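ABC transporter substrate-binding protein (PDB 6TFS) binds a glutamate–sugar conjugate in this crystal and probably hands such solutes to a membrane ABC transporter, as solute-binding proteins of its family do. Local coordinates at residues V335-P340 and V365-W370; T331-A336 and T359-P364; N251-N256 and S379-Y384. All coordinates share one frame; numbering follows the deposited sequence. Where two conformers were deposited one is given.

Interaction 1: V335-P340 and V365-W370. With N7T ((2~{S})-2-[[(3~{S},4~{R},5~{R})-3,4,5,6-tetrakis(oxidanyl)-2-oxidanylidene-hexyl]amino]pentanedioic acid), chain C.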
loop_
_atom_site.group_PDB
_atom_site.type_symbol
_atom_site.label_atom_id
_atom_site.label_comp_id
_atom_site.label_asym_id
_atom_site.label_seq_id
_atom_site.Cartn_x
_atom_site.Cartn_y
_atom_site.Cartn_z
ATOM N N VAL A 335 -12.048 10.008 -13.396
ATOM C CA VAL A 335 -11.290 8.913 -14.015
ATOM C C VAL A 335 -11.247 7.832 -12.914
ATOM O O VAL A 335 -10.744 8.087 -11.816
ATOM C CB VAL A 335 -9.868 9.337 -14.501
ATOM C CG1 VAL A 335 -9.206 8.208 -15.298
ATOM C CG2 VAL A 335 -9.930 10.631 -15.329
ATOM N N ALA A 336 -11.894 6.689 -13.170
ATOM C CA ALA A 336 -12.060 5.635 -12.171
ATOM C C ALA A 336 -11.348 4.338 -12.510
ATOM O O ALA A 336 -11.485 3.815 -13.614
ATOM C CB ALA A 336 -13.546 5.372 -11.948
ATOM N N SER A 337 -10.633 3.794 -11.533
ATOM C CA SER A 337 -9.937 2.522 -11.690
ATOM C C SER A 337 -10.908 1.349 -11.946
ATOM O O SER A 337 -11.990 1.288 -11.352
ATOM C CB SER A 337 -9.118 2.217 -10.441
ATOM O OG SER A 337 -8.661 0.878 -10.498
ATOM N N GLN A 338 -10.467 0.398 -12.790
ATOM C CA GLN A 338 -11.211 -0.830 -13.087
ATOM C C GLN A 338 -10.814 -2.011 -12.168
ATOM O O GLN A 338 -11.280 -3.133 -12.385
ATOM C CB GLN A 338 -11.153 -1.203 -14.573
ATOM C CG GLN A 338 -12.051 -0.309 -15.424
ATOM C CD GLN A 338 -12.011 -0.683 -16.891
ATOM O OE1 GLN A 338 -10.952 -0.914 -17.477
ATOM N NE2 GLN A 338 -13.173 -0.759 -17.517
ATOM N N LEU A 339 -9.991 -1.753 -11.118
ATOM C CA LEU A 339 -9.751 -2.727 -10.042
ATOM C C LEU A 339 -11.207 -2.942 -9.510
ATOM O O LEU A 339 -11.885 -1.935 -9.264
ATOM C CB LEU A 339 -8.849 -2.131 -8.928
ATOM C CG LEU A 339 -8.603 -3.033 -7.705
ATOM C CD1 LEU A 339 -7.811 -4.275 -8.090
ATOM C CD2 LEU A 339 -7.935 -2.267 -6.563
ATOM N N PRO A 340 -11.765 -4.189 -9.531
ATOM C CA PRO A 340 -13.207 -4.362 -9.235
ATOM C C PRO A 340 -13.735 -3.736 -7.946
ATOM O O PRO A 340 -14.832 -3.171 -7.974
ATOM C CB PRO A 340 -13.394 -5.885 -9.247
ATOM C CG PRO A 340 -12.331 -6.361 -10.205
ATOM C CD PRO A 340 -11.143 -5.478 -9.921
ATOM N N VAL A 365 -10.931 3.115 -16.415
ATOM C CA VAL A 365 -9.582 2.894 -16.961
ATOM C C VAL A 365 -8.934 1.737 -16.182
ATOM O O VAL A 365 -9.061 1.677 -14.951
ATOM C CB VAL A 365 -8.691 4.197 -16.857
ATOM C CG1 VAL A 365 -7.255 3.947 -17.344
ATOM C CG2 VAL A 365 -9.317 5.376 -17.614
ATOM N N GLU A 366 -8.177 0.868 -16.894
ATOM C CA GLU A 366 -7.387 -0.217 -16.296
ATOM C C GLU A 366 -6.518 0.375 -15.147
ATOM O O GLU A 366 -5.925 1.451 -15.294
ATOM C CB GLU A 366 -6.552 -0.938 -17.393
ATOM C CG GLU A 366 -5.719 -2.120 -16.902
ATOM C CD GLU A 366 -4.443 -1.758 -16.161
ATOM O OE1 GLU A 366 -3.761 -0.791 -16.575
ATOM O OE2 GLU A 366 -4.147 -2.418 -15.138
ATOM N N HIS A 367 -6.501 -0.327 -13.997
ATOM C CA HIS A 367 -5.869 0.055 -12.721
ATOM C C HIS A 367 -4.459 0.673 -12.826
ATOM O O HIS A 367 -4.263 1.790 -12.344
ATOM C CB HIS A 367 -5.871 -1.148 -11.758
ATOM C CG HIS A 367 -5.479 -0.815 -10.358
ATOM N ND1 HIS A 367 -6.164 0.138 -9.623
ATOM C CD2 HIS A 367 -4.500 -1.345 -9.590
ATOM C CE1 HIS A 367 -5.606 0.138 -8.430
ATOM N NE2 HIS A 367 -4.591 -0.736 -8.365
ATOM N N ALA A 368 -3.496 -0.038 -13.441
ATOM C CA ALA A 368 -2.114 0.438 -13.603
ATOM C C ALA A 368 -2.014 1.707 -14.457
ATOM O O ALA A 368 -1.272 2.616 -14.082
ATOM C CB ALA A 368 -1.221 -0.668 -14.160
ATOM N N ALA A 369 -2.768 1.784 -15.575
ATOM C CA ALA A 369 -2.807 2.980 -16.433
ATOM C C ALA A 369 -3.451 4.137 -15.640
ATOM O O ALA A 369 -2.941 5.258 -15.667
ATOM C CB ALA A 369 -3.590 2.701 -17.716
ATOM N N TRP A 370 -4.526 3.833 -14.876
ATOM C CA TRP A 370 -5.203 4.799 -14.005
ATOM C C TRP A 370 -4.219 5.382 -12.963
ATOM O O TRP A 370 -4.234 6.601 -12.729
ATOM C CB TRP A 370 -6.414 4.139 -13.333
ATOM C CG TRP A 370 -7.027 4.938 -12.227
ATOM C CD1 TRP A 370 -7.964 5.925 -12.352
ATOM C CD2 TRP A 370 -6.794 4.775 -10.819
ATOM N NE1 TRP A 370 -8.338 6.380 -11.111
ATOM C CE2 TRP A 370 -7.632 5.695 -10.148
ATOM C CE3 TRP A 370 -5.983 3.906 -10.052
ATOM C CZ2 TRP A 370 -7.671 5.794 -8.750
ATOM C CZ3 TRP A 370 -6.042 3.988 -8.661
ATOM C CH2 TRP A 370 -6.884 4.917 -8.024
HETATM O OAN N7T C . -13.048 -1.419 -2.400
HETATM C CAM N7T C . -11.876 -0.682 -2.634
HETATM C CAL N7T C . -10.713 -1.652 -2.623
HETATM O OAT N7T C . -10.742 -2.461 -3.781
HETATM C CAK N7T C . -9.370 -0.916 -2.486
HETATM O OAS N7T C . -9.253 -0.339 -1.197
HETATM C CAJ N7T C . -8.180 -1.833 -2.738
HETATM O OAR N7T C . -8.113 -2.892 -1.829
HETATM C CAI N7T C . -6.823 -1.164 -2.585
HETATM O OAQ N7T C . -6.571 -0.354 -1.675
HETATM C CAH N7T C . -5.731 -1.630 -3.567
HETATM N N N7T C . -4.400 -1.293 -3.099
HETATM C CA N7T C . -3.904 -0.078 -3.723
HETATM C C N7T C . -3.875 -0.144 -5.233
HETATM O O N7T C . -3.430 -1.141 -5.823
HETATM C CB N7T C . -2.533 0.235 -3.142
HETATM C CG N7T C . -2.022 1.646 -3.556
HETATM C CD N7T C . -0.765 2.096 -2.871
HETATM O OE1 N7T C . -0.342 3.248 -3.112
HETATM O OE2 N7T C . -0.134 1.366 -2.066
HETATM O OXT N7T C . -4.307 0.833 -5.890
#

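Interaction 2: T331-A336 and T359-P364. With SO4 (sulfate ion), chain E.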
loop_
_atom_site.group_PDB
_atom_site.type_symbol
_atom_site.label_atom_id
_atom_site.label_comp_id
_atom_site.label_asym_id
_atom_site.label_seq_id
_atom_site.Cartn_x
_atom_site.Cartn_y
_atom_site.Cartn_z
ATOM N N THR A 331 -22.114 18.587 -12.131
ATOM C CA THR A 331 -21.672 17.383 -12.834
ATOM C C THR A 331 -20.148 17.309 -12.705
ATOM O O THR A 331 -19.461 18.310 -12.912
ATOM C CB THR A 331 -22.178 17.306 -14.291
ATOM O OG1 THR A 331 -23.602 17.284 -14.276
ATOM C CG2 THR A 331 -21.680 16.042 -15.019
ATOM N N VAL A 332 -19.637 16.134 -12.304
ATOM C CA VAL A 332 -18.207 15.868 -12.142
ATOM C C VAL A 332 -17.877 14.600 -12.905
ATOM O O VAL A 332 -18.599 13.608 -12.783
ATOM C CB VAL A 332 -17.751 15.696 -10.654
ATOM C CG1 VAL A 332 -16.240 15.903 -10.525
ATOM C CG2 VAL A 332 -18.503 16.616 -9.710
ATOM N N THR A 333 -16.768 14.614 -13.650
ATOM C CA THR A 333 -16.282 13.445 -14.377
ATOM C C THR A 333 -15.038 12.945 -13.681
ATOM O O THR A 333 -14.032 13.642 -13.639
ATOM C CB THR A 333 -16.066 13.733 -15.877
ATOM O OG1 THR A 333 -17.293 14.187 -16.437
ATOM C CG2 THR A 333 -15.603 12.493 -16.640
HETATM N N MSE A 334 -15.108 11.743 -13.134
HETATM C CA MSE A 334 -13.981 11.147 -12.428
HETATM C C MSE A 334 -13.378 9.985 -13.229
HETATM O O MSE A 334 -14.101 9.087 -13.668
HETATM C CB MSE A 334 -14.438 10.698 -11.018
HETATM C CG MSE A 334 -13.352 10.044 -10.169
HETATM SE SE MSE A 334 -13.977 9.671 -8.305
HETATM C CE MSE A 334 -14.545 7.812 -8.582
ATOM N N VAL A 335 -12.048 10.008 -13.396
ATOM C CA VAL A 335 -11.290 8.913 -14.015
ATOM C C VAL A 335 -11.247 7.832 -12.914
ATOM O O VAL A 335 -10.744 8.087 -11.816
ATOM C CB VAL A 335 -9.868 9.337 -14.501
ATOM C CG1 VAL A 335 -9.206 8.208 -15.298
ATOM C CG2 VAL A 335 -9.930 10.631 -15.329
ATOM N N ALA A 336 -11.894 6.689 -13.170
ATOM C CA ALA A 336 -12.060 5.635 -12.171
ATOM C C ALA A 336 -11.348 4.338 -12.510
ATOM O O ALA A 336 -11.485 3.815 -13.614
ATOM C CB ALA A 336 -13.546 5.372 -11.948
ATOM N N THR A 359 -24.001 14.892 -10.005
ATOM C CA THR A 359 -24.062 13.897 -11.074
ATOM C C THR A 359 -22.611 13.490 -11.292
ATOM O O THR A 359 -21.824 14.254 -11.872
ATOM C CB THR A 359 -24.742 14.416 -12.363
ATOM O OG1 THR A 359 -26.094 14.764 -12.072
ATOM C CG2 THR A 359 -24.719 13.367 -13.511
ATOM N N LEU A 360 -22.240 12.322 -10.760
ATOM C CA LEU A 360 -20.888 11.807 -10.907
ATOM C C LEU A 360 -20.793 10.861 -12.109
ATOM O O LEU A 360 -21.419 9.800 -12.126
ATOM C CB LEU A 360 -20.398 11.135 -9.605
ATOM C CG LEU A 360 -18.994 10.496 -9.621
ATOM C CD1 LEU A 360 -17.888 11.554 -9.827
ATOM C CD2 LEU A 360 -18.748 9.692 -8.343
ATOM N N ASN A 361 -20.029 11.270 -13.123
ATOM C CA ASN A 361 -19.764 10.453 -14.304
ATOM C C ASN A 361 -18.449 9.726 -14.095
ATOM O O ASN A 361 -17.488 10.297 -13.558
ATOM C CB ASN A 361 -19.767 11.285 -15.589
ATOM C CG ASN A 361 -21.141 11.841 -15.950
ATOM O OD1 ASN A 361 -22.199 11.289 -15.610
ATOM N ND2 ASN A 361 -21.154 12.945 -16.666
ATOM N N LEU A 362 -18.431 8.441 -14.435
ATOM C CA LEU A 362 -17.248 7.614 -14.246
ATOM C C LEU A 362 -16.633 7.214 -15.580
ATOM O O LEU A 362 -17.321 6.645 -16.431
ATOM C CB LEU A 362 -17.565 6.370 -13.364
ATOM C CG LEU A 362 -18.249 6.650 -11.995
ATOM C CD1 LEU A 362 -18.836 5.366 -11.389
ATOM C CD2 LEU A 362 -17.282 7.329 -11.012
ATOM N N GLN A 363 -15.342 7.554 -15.756
ATOM C CA GLN A 363 -14.537 7.239 -16.936
ATOM C C GLN A 363 -13.672 6.018 -16.533
ATOM O O GLN A 363 -12.658 6.197 -15.857
ATOM C CB GLN A 363 -13.681 8.469 -17.301
ATOM C CG GLN A 363 -12.854 8.348 -18.574
ATOM C CD GLN A 363 -11.853 9.474 -18.728
ATOM O OE1 GLN A 363 -12.092 10.620 -18.324
ATOM N NE2 GLN A 363 -10.708 9.179 -19.328
ATOM N N PRO A 364 -14.104 4.766 -16.843
ATOM C CA PRO A 364 -13.319 3.591 -16.402
ATOM C C PRO A 364 -12.008 3.382 -17.157
ATOM O O PRO A 364 -11.966 3.489 -18.376
ATOM C CB PRO A 364 -14.293 2.405 -16.587
ATOM C CG PRO A 364 -15.611 3.010 -17.051
ATOM C CD PRO A 364 -15.293 4.343 -17.623
HETATM S S SO4 E . -15.733 18.050 -16.042
HETATM O O1 SO4 E . -14.921 17.878 -17.250
HETATM O O2 SO4 E . -16.792 17.054 -16.015
HETATM O O3 SO4 E . -14.899 17.861 -14.850
HETATM O O4 SO4 E . -16.330 19.388 -16.032
HETATM O O HOH W 1 -18.938 13.205 -18.551
#

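Interaction 3: N251-N256 and S379-Y384. With N7T ((2~{S})-2-[[(3~{S},4~{R},5~{R})-3,4,5,6-tetrakis(oxidanyl)-2-oxidanylidene-hexyl]amino]pentanedioic acid), chain C.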
loop_
_atom_site.group_PDB
_atom_site.type_symbol
_atom_site.label_atom_id
_atom_site.label_comp_id
_atom_site.label_asym_id
_atom_site.label_seq_id
_atom_site.Cartn_x
_atom_site.Cartn_y
_atom_site.Cartn_z
ATOM N N ASN A 251 -9.997 3.981 1.863
ATOM C CA ASN A 251 -10.469 4.606 0.637
ATOM C C ASN A 251 -10.944 6.002 0.938
ATOM O O ASN A 251 -11.702 6.211 1.888
ATOM C CB ASN A 251 -11.598 3.808 0.004
ATOM C CG ASN A 251 -11.266 2.364 -0.225
ATOM O OD1 ASN A 251 -10.520 2.030 -1.138
ATOM N ND2 ASN A 251 -11.858 1.477 0.534
ATOM N N LEU A 252 -10.470 6.965 0.139
ATOM C CA LEU A 252 -10.853 8.368 0.270
ATOM C C LEU A 252 -11.126 8.963 -1.100
ATOM O O LEU A 252 -10.532 8.530 -2.096
ATOM C CB LEU A 252 -9.720 9.204 0.912
ATOM C CG LEU A 252 -9.324 8.882 2.361
ATOM C CD1 LEU A 252 -7.898 8.351 2.408
ATOM C CD2 LEU A 252 -9.451 10.122 3.241
ATOM N N LEU A 253 -11.990 9.990 -1.138
ATOM C CA LEU A 253 -12.186 10.805 -2.325
ATOM C C LEU A 253 -11.262 12.011 -2.120
ATOM O O LEU A 253 -11.536 12.842 -1.261
ATOM C CB LEU A 253 -13.647 11.271 -2.506
ATOM C CG LEU A 253 -14.661 10.205 -2.915
ATOM C CD1 LEU A 253 -16.087 10.706 -2.662
ATOM C CD2 LEU A 253 -14.459 9.753 -4.375
ATOM N N HIS A 254 -10.146 12.060 -2.855
ATOM C CA HIS A 254 -9.177 13.162 -2.779
ATOM C C HIS A 254 -9.618 14.194 -3.815
ATOM O O HIS A 254 -9.638 13.905 -5.011
ATOM C CB HIS A 254 -7.747 12.669 -3.058
ATOM C CG HIS A 254 -7.256 11.672 -2.052
ATOM N ND1 HIS A 254 -6.622 12.072 -0.892
ATOM C CD2 HIS A 254 -7.344 10.320 -2.063
ATOM C CE1 HIS A 254 -6.321 10.955 -0.254
ATOM N NE2 HIS A 254 -6.738 9.877 -0.926
ATOM N N ILE A 255 -10.046 15.366 -3.340
ATOM C CA ILE A 255 -10.560 16.424 -4.216
ATOM C C ILE A 255 -9.459 17.424 -4.531
ATOM O O ILE A 255 -8.933 18.026 -3.599
ATOM C CB ILE A 255 -11.751 17.157 -3.541
ATOM C CG1 ILE A 255 -12.846 16.193 -3.033
ATOM C CG2 ILE A 255 -12.320 18.224 -4.474
ATOM C CD1 ILE A 255 -13.808 16.866 -1.974
ATOM N N ASN A 256 -9.163 17.663 -5.830
ATOM C CA ASN A 256 -8.192 18.693 -6.199
ATOM C C ASN A 256 -8.823 20.061 -5.849
ATOM O O ASN A 256 -9.759 20.518 -6.522
ATOM C CB ASN A 256 -7.782 18.604 -7.686
ATOM C CG ASN A 256 -6.627 19.505 -8.067
ATOM O OD1 ASN A 256 -6.371 20.549 -7.456
ATOM N ND2 ASN A 256 -5.890 19.123 -9.095
ATOM N N SER A 379 -7.513 13.700 -13.177
ATOM C CA SER A 379 -8.823 13.538 -12.571
ATOM C C SER A 379 -9.087 14.626 -11.516
ATOM O O SER A 379 -8.227 14.861 -10.662
ATOM C CB SER A 379 -8.982 12.138 -11.982
ATOM O OG SER A 379 -10.351 11.820 -11.804
ATOM N N PRO A 380 -10.260 15.307 -11.568
ATOM C CA PRO A 380 -10.548 16.358 -10.568
ATOM C C PRO A 380 -10.728 15.805 -9.150
ATOM O O PRO A 380 -10.493 16.514 -8.177
ATOM C CB PRO A 380 -11.832 17.016 -11.102
ATOM C CG PRO A 380 -12.500 15.952 -11.889
ATOM C CD PRO A 380 -11.376 15.156 -12.528
ATOM N N ILE A 381 -11.177 14.542 -9.053
ATOM C CA ILE A 381 -11.372 13.782 -7.819
ATOM C C ILE A 381 -10.711 12.423 -8.039
ATOM O O ILE A 381 -10.827 11.853 -9.124
ATOM C CB ILE A 381 -12.874 13.650 -7.391
ATOM C CG1 ILE A 381 -13.522 15.040 -7.168
ATOM C CG2 ILE A 381 -13.030 12.770 -6.125
ATOM C CD1 ILE A 381 -15.047 15.029 -7.143
ATOM N N VAL A 382 -10.025 11.912 -7.004
ATOM C CA VAL A 382 -9.351 10.619 -7.048
ATOM C C VAL A 382 -9.865 9.728 -5.934
ATOM O O VAL A 382 -9.704 10.056 -4.755
ATOM C CB VAL A 382 -7.797 10.737 -7.026
ATOM C CG1 VAL A 382 -7.121 9.351 -6.966
ATOM C CG2 VAL A 382 -7.282 11.549 -8.213
ATOM N N LEU A 383 -10.493 8.597 -6.320
ATOM C CA LEU A 383 -10.933 7.585 -5.379
ATOM C C LEU A 383 -9.734 6.622 -5.222
ATOM O O LEU A 383 -9.478 5.793 -6.088
ATOM C CB LEU A 383 -12.209 6.868 -5.865
ATOM C CG LEU A 383 -12.692 5.702 -4.981
ATOM C CD1 LEU A 383 -13.049 6.168 -3.592
ATOM C CD2 LEU A 383 -13.825 4.941 -5.627
ATOM N N TYR A 384 -8.972 6.792 -4.140
ATOM C CA TYR A 384 -7.742 6.041 -3.870
ATOM C C TYR A 384 -7.850 5.204 -2.592
ATOM O O TYR A 384 -8.354 5.680 -1.577
ATOM C CB TYR A 384 -6.558 7.029 -3.741
ATOM C CG TYR A 384 -5.210 6.414 -4.062
ATOM C CD1 TYR A 384 -4.731 6.382 -5.368
ATOM C CD2 TYR A 384 -4.409 5.876 -3.058
ATOM C CE1 TYR A 384 -3.484 5.827 -5.670
ATOM C CE2 TYR A 384 -3.164 5.318 -3.346
ATOM C CZ TYR A 384 -2.704 5.296 -4.656
ATOM O OH TYR A 384 -1.482 4.749 -4.971
HETATM O OAN N7T C . -13.048 -1.419 -2.400
HETATM C CAM N7T C . -11.876 -0.682 -2.634
HETATM C CAL N7T C . -10.713 -1.652 -2.623
HETATM O OAT N7T C . -10.742 -2.461 -3.781
HETATM C CAK N7T C . -9.370 -0.916 -2.486
HETATM O OAS N7T C . -9.253 -0.339 -1.197
HETATM C CAJ N7T C . -8.180 -1.833 -2.738
HETATM O OAR N7T C . -8.113 -2.892 -1.829
HETATM C CAI N7T C . -6.823 -1.164 -2.585
HETATM O OAQ N7T C . -6.571 -0.354 -1.675
HETATM C CAH N7T C . -5.731 -1.630 -3.567
HETATM N N N7T C . -4.400 -1.293 -3.099
HETATM C CA N7T C . -3.904 -0.078 -3.723
HETATM C C N7T C . -3.875 -0.144 -5.233
HETATM O O N7T C . -3.430 -1.141 -5.823
HETATM C CB N7T C . -2.533 0.235 -3.142
HETATM C CG N7T C . -2.022 1.646 -3.556
HETATM C CD N7T C . -0.765 2.096 -2.871
HETATM O OE1 N7T C . -0.342 3.248 -3.112
HETATM O OE2 N7T C . -0.134 1.366 -2.066
HETATM O OXT N7T C . -4.307 0.833 -5.890
HETATM O O HOH W 2 -6.229 6.923 -0.166
HETATM O O HOH W 3 -6.443 16.917 -10.719
HETATM O O HOH W 4 -11.178 19.190 -8.496
#

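Interaction 1: V335-P340 and V365-W370
Ser337 and Val365 pair in parallel at the carboxy-terminal ends of two neighbouring strands, and the chains then part into loop and helix. Ala336 O accepts from Val365 N, and Gln338 N donates to Val365 O at 2.9 Å, with an N-H...O angle of only 131° where the strand is ending. Past that point Glu366 caps the helix beginning at His367, its two carboxylate oxygens taking the amides of Ala368 and Ala369.

Four side chains carry the rest. Ser337 OG lies 2.7 Å from His367 ND1 in a hydrogen bond whose proton could sit on either partner. The same oxygen accepts from Leu339 N at 3.0 Å, closing an ST turn, so the hydroxyl is fixed from two directions. With CG anti to the backbone nitrogen (chi1 -170°), the His367 ring is carried out to the bound ligand, where NE2 donates to carboxylate oxygen O of N7T at 2.8 Å. Leu339 CB covers one face of this imidazole near its rim. Ser337 CB sits over the centre of the Trp370 six-membered ring, 3.6 Å from its centroid, as a CH-pi contact. The indole NE1 meets Val335 O at 3.0 Å; the oxygen lies in the ring plane, but the nitrogen stands above the carbonyl plane. Were Trp370 replaced by alanine, Val335 O would lose its indole donor and Ser337 CB its supporting ring face, which is likely to let the serine shift against His367.

Strand ends that feed a helix amino terminus, with a serine steering a ligand-binding histidine, recall the binding clefts of periplasmic solute-binding proteins.

Interaction 2: T331-A336 and T359-P364
The carboxamide of Asn361 has Thr331 CG2 to one side of its plane, 3.5 Å from ND2, and a bridging water displaced toward the other side. ND2 donates to that water at 2.9 Å, the water donates in turn to Thr333 OG1, and Thr333 OG1 donates to O2 of a sulfate ion at 2.9 Å. Amide, water, hydroxyl and anion thus form a directed relay; the sulfate probably came from the crystallisation liquor. Thr333 OG1 is brought to the relay by its torsion, lying beside the backbone nitrogen with chi1 -58°, while Thr331 and Thr359 stand side by side on the same face.

Beneath these groups the two strands run parallel, their axes 31° apart. Five backbone bonds stitch them: Val332, Met334 and Ala336 donate to the carbonyls of Thr359, Asn361 and Gln363, and Asn361 and Gln363 donate back to Val332 and Met334. The bond from Gln363 N to Met334 O is almost straight at 177°, whereas Ala336 N reaches Gln363 O from above the carbonyl plane.

The other face is apolar. Leu360 CD1 touches Met334 CB at 3.7 Å and leans on Val332 CB at 4.2 Å. Met334, a selenomethionine in this crystal, bends at its last torsion and lays CE alongside Leu362 CD2 at 3.7 Å. Met334 and Leu362 both touch Ala346 of helix 340-353, so this is the helix-facing side of the beta-alpha-beta unit.

The chemistry therefore varies with face and position: toward the Thr331 end one face is polar, meeting water and anion, with Val335 beside Gln363 further along, whereas the aliphatic side packs against the crossover helix by van der Waals contact, probably with a hydrophobic contribution.

Interaction 3: N251-N256 and S379-Y384
Leu252 and Tyr384 form one hydrogen-bonded pair, and His254 and Val382 the next, of an antiparallel strand pair in the large mixed sheet, whose end reaches the ligand pocket. Each pair exchanges two backbone bonds, from His254 N to Val382 O at 2.8 Å and back, and likewise between Leu252 and Tyr384. Asn256 N extends the series to Pro380 O at 2.9 Å, just beyond the regular strands.

On one face the branched side chains interlock. Leu253 CD2 lies between Ile381 CG2 at 3.8 Å and Leu383 CD1 at 3.9 Å, with Ile349 of helix 340-353 packing against both leucines. On the opposite face His254 CD2 touches Tyr384 CB at 3.8 Å. A water in the imidazole plane is hydrogen-bonded to His254 NE2 and donates to Tyr384 O at 2.8 Å; that carbonyl also receives Leu252 N and so serves two donors. Phe399 meets the histidine ring nearly parallel.

Two residues at the pocket end hold the ligand N7T. Tyr384, swung with CG anti to the backbone nitrogen (chi1 -155°), reaches out to donate OH to carboxylate oxygen OE1 at 2.6 Å, the acceptor lying in the ring plane; Arg375 also bonds this hydroxyl. Asn251 OD1 accepts from the sugar hydroxyl OAS at 2.7 Å, while ND2 is claimed by Asn460 OD1 and Thr458 O. Those two acceptors fix which end of the amide faces the ligand.

A buried aliphatic face thus backs a strand pair whose polar groups read two well-separated parts of the ligand, a mid-chain sugar hydroxyl and the glutamate side-chain carboxylate, and Arg375 would probably polarise the tyrosine hydroxyl and make it a stronger donor to that carboxylate.

Interactions 1 and 2 share strand 330-337 and differ by their place along it: interaction 2 lies in its regular, partly solvent-washed length, whereas interaction 1 takes the end that opens toward the ligand. Interaction 3 is the most buried and joins strands of another sheet, yet it closes a chain loop that contains the other two. Ser379 OG probably bonds Val335 N, and Met334 packs on Ile381, so the small parallel sheet leans on the large mixed one; Trp370 also packs on Leu383 and Tyr384. Interactions 1 and 3 grip different ligand groups by directed side-chain bonds, while interaction 2 keeps its polar relay outside the pocket.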